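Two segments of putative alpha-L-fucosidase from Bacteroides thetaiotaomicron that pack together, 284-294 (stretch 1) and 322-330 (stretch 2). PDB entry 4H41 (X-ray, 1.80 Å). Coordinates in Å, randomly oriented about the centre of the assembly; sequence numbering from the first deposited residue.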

# COMPACT_ATOMS: atom_id res chain seq x y z
N ARG B 284 3.26 4.62 -2.57
CA ARG B 284 2.91 6.02 -2.73
C ARG B 284 1.46 6.21 -2.37
O ARG B 284 0.62 5.95 -3.20
CB ARG B 284 3.22 6.46 -4.18
CG ARG B 284 4.74 6.36 -4.46
CD ARG B 284 5.08 6.66 -5.90
NE ARG B 284 5.02 8.07 -6.22
CZ ARG B 284 5.96 8.98 -5.92
NH1 ARG B 284 7.04 8.63 -5.22
NH2 ARG B 284 5.81 10.24 -6.30
N PHE B 285 1.12 6.61 -1.12
CA PHE B 285 1.98 7.07 -0.04
C PHE B 285 1.40 6.69 1.29
O PHE B 285 0.18 6.60 1.41
CB PHE B 285 2.11 8.61 -0.06
CG PHE B 285 2.50 9.21 -1.39
CD1 PHE B 285 3.83 9.36 -1.74
CD2 PHE B 285 1.53 9.67 -2.27
CE1 PHE B 285 4.19 9.91 -2.98
CE2 PHE B 285 1.89 10.22 -3.50
CZ PHE B 285 3.21 10.37 -3.83
N LEU B 286 2.27 6.48 2.29
CA LEU B 286 1.87 6.21 3.66
C LEU B 286 2.45 7.28 4.57
O LEU B 286 3.22 8.13 4.10
CB LEU B 286 2.33 4.79 4.06
CG LEU B 286 1.51 3.69 3.43
CD1 LEU B 286 2.15 2.34 3.72
CD2 LEU B 286 0.09 3.70 3.92
N PRO B 287 2.00 7.31 5.85
CA PRO B 287 2.49 8.37 6.74
C PRO B 287 4.01 8.47 6.84
O PRO B 287 4.76 7.47 6.80
CB PRO B 287 1.87 7.99 8.08
CG PRO B 287 0.59 7.25 7.69
CD PRO B 287 0.99 6.47 6.53
N ILE B 288 4.48 9.72 6.99
CA ILE B 288 5.90 10.01 7.10
C ILE B 288 6.47 9.58 8.45
O ILE B 288 5.78 9.55 9.47
CB ILE B 288 6.14 11.54 6.85
CG1 ILE B 288 7.58 11.83 6.42
CG2 ILE B 288 5.75 12.38 8.06
CD1 ILE B 288 7.77 13.27 5.92
N LYS B 289 7.77 9.30 8.46
CA LYS B 289 8.54 9.14 9.67
C LYS B 289 8.54 10.49 10.44
O LYS B 289 8.89 11.54 9.89
CB LYS B 289 9.99 8.71 9.34
CG LYS B 289 10.90 8.68 10.55
CD LYS B 289 12.32 8.23 10.21
CE LYS B 289 12.45 6.79 9.86
NZ LYS B 289 13.89 6.41 9.79
N PHE B 290 8.11 10.47 11.70
CA PHE B 290 8.03 11.67 12.52
C PHE B 290 9.30 12.54 12.44
O PHE B 290 9.21 13.75 12.24
CB PHE B 290 7.78 11.32 13.99
CG PHE B 290 7.88 12.56 14.85
CD1 PHE B 290 7.03 13.65 14.65
CD2 PHE B 290 8.93 12.71 15.74
CE1 PHE B 290 7.19 14.82 15.40
CE2 PHE B 290 9.11 13.90 16.45
CZ PHE B 290 8.21 14.93 16.30
N ASP B 291 10.48 11.94 12.57
CA ASP B 291 11.73 12.75 12.55
C ASP B 291 11.90 13.50 11.26
O ASP B 291 12.42 14.61 11.28
CB ASP B 291 12.99 11.92 12.84
CG ASP B 291 13.32 11.81 14.32
OD1 ASP B 291 12.71 12.56 15.13
OD2 ASP B 291 14.28 11.07 14.66
N LYS B 292 11.38 12.98 10.14
CA LYS B 292 11.45 13.74 8.88
C LYS B 292 10.53 14.95 8.94
O LYS B 292 10.93 16.05 8.52
CB LYS B 292 11.11 12.87 7.68
CG LYS B 292 12.16 11.80 7.41
CD LYS B 292 11.69 10.83 6.33
CE LYS B 292 12.71 9.71 6.11
NZ LYS B 292 12.27 8.84 4.98
N LEU B 293 9.30 14.76 9.44
CA LEU B 293 8.35 15.86 9.57
C LEU B 293 8.95 16.91 10.53
O LEU B 293 8.89 18.12 10.28
CB LEU B 293 7.01 15.37 10.11
CG LEU B 293 5.94 16.46 10.26
CD1 LEU B 293 5.65 17.18 8.98
CD2 LEU B 293 4.63 15.88 10.77
N ARG B 294 9.52 16.43 11.64
CA ARG B 294 10.11 17.30 12.68
C ARG B 294 11.19 18.17 12.03
O ARG B 294 11.26 19.34 12.28
CB ARG B 294 10.70 16.46 13.83
CG ARG B 294 11.30 17.31 14.87
CD ARG B 294 11.99 16.57 15.97
NE ARG B 294 12.89 15.54 15.53
CZ ARG B 294 14.14 15.69 15.11
NH1 ARG B 294 14.70 16.90 15.09
NH2 ARG B 294 14.87 14.64 14.77
N ALA B 322 -7.12 5.03 8.24
CA ALA B 322 -6.91 3.61 7.90
C ALA B 322 -5.42 3.24 7.96
O ALA B 322 -5.08 2.06 8.06
CB ALA B 322 -7.45 3.34 6.49
N TYR B 323 -4.52 4.24 7.84
CA TYR B 323 -3.10 4.06 7.95
C TYR B 323 -2.77 4.26 9.42
O TYR B 323 -2.64 5.40 9.87
CB TYR B 323 -2.32 5.06 7.06
CG TYR B 323 -2.76 5.12 5.62
CD1 TYR B 323 -3.24 3.97 4.96
CD2 TYR B 323 -2.61 6.28 4.87
CE1 TYR B 323 -3.55 3.99 3.61
CE2 TYR B 323 -2.97 6.32 3.52
CZ TYR B 323 -3.44 5.18 2.90
OH TYR B 323 -3.81 5.19 1.58
N LEU B 324 -2.63 3.17 10.16
CA LEU B 324 -2.46 3.23 11.62
C LEU B 324 -1.14 3.88 12.03
O LEU B 324 -1.03 4.35 13.16
CB LEU B 324 -2.62 1.87 12.28
CG LEU B 324 -3.99 1.17 12.03
CD1 LEU B 324 -4.04 -0.16 12.77
CD2 LEU B 324 -5.13 2.05 12.47
N GLN B 325 -0.20 4.02 11.09
CA GLN B 325 1.05 4.76 11.32
C GLN B 325 0.76 6.24 11.56
O GLN B 325 1.57 6.94 12.17
CB GLN B 325 2.04 4.60 10.13
CG GLN B 325 2.26 3.16 9.65
CD GLN B 325 1.30 2.72 8.56
OE1 GLN B 325 0.15 3.20 8.46
NE2 GLN B 325 1.72 1.82 7.70
N ALA B 326 -0.39 6.71 11.06
CA ALA B 326 -0.86 8.09 11.24
C ALA B 326 -1.24 8.38 12.69
O ALA B 326 -0.85 9.42 13.20
CB ALA B 326 -2.06 8.36 10.35
N GLY B 327 -1.95 7.48 13.33
CA GLY B 327 -2.31 7.64 14.75
C GLY B 327 -1.08 7.69 15.62
O GLY B 327 -1.00 8.49 16.55
N HIS B 328 -0.08 6.85 15.31
CA HIS B 328 1.17 6.88 16.03
C HIS B 328 1.92 8.18 15.74
O HIS B 328 2.49 8.77 16.65
CB HIS B 328 2.01 5.65 15.66
CG HIS B 328 1.40 4.36 16.14
ND1 HIS B 328 1.11 4.17 17.49
CD2 HIS B 328 1.02 3.26 15.45
CE1 HIS B 328 0.61 2.94 17.59
NE2 HIS B 328 0.46 2.38 16.37
N LEU B 329 1.89 8.67 14.49
CA LEU B 329 2.51 9.96 14.15
C LEU B 329 1.89 11.09 15.00
O LEU B 329 2.61 11.95 15.50
CB LEU B 329 2.33 10.30 12.68
CG LEU B 329 2.95 11.64 12.20
CD1 LEU B 329 4.39 11.78 12.59
CD2 LEU B 329 2.88 11.71 10.66
N TYR B 330 0.59 11.03 15.16
CA TYR B 330 -0.15 12.02 15.98
C TYR B 330 0.37 12.02 17.41
O TYR B 330 0.60 13.08 17.96
CB TYR B 330 -1.63 11.67 15.95
CG TYR B 330 -2.57 12.65 16.60
CD1 TYR B 330 -3.12 13.70 15.88
CD2 TYR B 330 -3.07 12.42 17.87
CE1 TYR B 330 -4.10 14.53 16.42
CE2 TYR B 330 -4.04 13.25 18.44
CZ TYR B 330 -4.57 14.27 17.69
OH TYR B 330 -5.56 15.07 18.24
O HOH W 1 -2.17 6.99 0.19

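Stretch 1 begins as an extended loop and turns into a helix at Phe-290. The peptide bond before Phe-285 is cis. Lys-289 is the N-cap residue, and its carbonyl O accepts from Lys-292 N at 2.9 Å and from Leu-293 N at 3.3 Å. Arg-294 N bonds to Phe-290 O at 2.8 Å, which carries the helix forward. In stretch 2, Ala-326 N donates to Tyr-323 O at 2.9 Å. Further along the helix, Leu-329 N bonds to Gln-325 O and Tyr-330 N to Ala-326 O, each at 2.9 Å.

The backbones run side by side in the same order. Leu-286 CA lies 6.9 Å from Tyr-323 CA, Pro-287 CA lies 5.6 Å from Ala-326 CA, and Phe-290 CA lies 6.0 Å from Leu-329 CA. The nearest of these approaches is between a proline and an alanine, two compact residues. No direct hydrogen bond crosses between the stretches. The contact is mainly apolar packing, and it buries 427 Å² in total.

Tyr-323 points its CA-to-CB bond toward stretch 1. Its ring receives Leu-286 on one face: Leu-286 CD2 sits 3.5 Å from the Tyr-323 ring centroid, 12° off the ring normal. This is a CH-pi contact. The CA-to-CB bond of Leu-286 points sideways, but the m, t rotamer brings the end of the side chain nearer to the ring. The tyrosine also has a polar end. Water 1 lies 2.8 Å from Tyr-323 OH and donates to Phe-285 O at 2.7 Å. It thus links a side-chain hydroxyl to a backbone carbonyl across the contact, while the Phe-285 side chain leads away.

Pro-287 is central to the packing. Its CA-to-CB bond points toward stretch 2, and its ring reaches three residues there. Pro-287 CD is 3.6 Å from Tyr-323 CB, Pro-287 CG is 3.9 Å from Gln-325 CB, and Pro-287 CG is 3.9 Å from Ala-326 CB. Ala-326 adds little bulk beside the proline ring, and Pro-287 CG also lies 3.6 Å from Ala-326 N. Gln-325 is buried too. Its amide end lies by Leu-286, with Gln-325 NE2 4.0 Å from Leu-286 CD1, a contact without a hydrogen bond.

Leu-329 has the largest covered area, 103 Å². Its CA-to-CB bond points sideways, yet the t, p rotamer brings its end nearer to stretch 1. Leu-329 CD2 packs against Ile-288 CG2 at 3.9 Å. Leu-329 CD1 lies 3.6 Å from Phe-290 CA and 3.7 Å from Phe-290 CB, at the edge of the phenylalanine ring. A looser contact joins Leu-293 CD2 to Leu-329 CD1 at 4.5 Å. A branched aliphatic side chain suits this buried apolar site.

Charged groups stay out of the contact. Asp-291 points away, and its OD1 forms a salt bridge with Arg-294 NE at 3.0 Å.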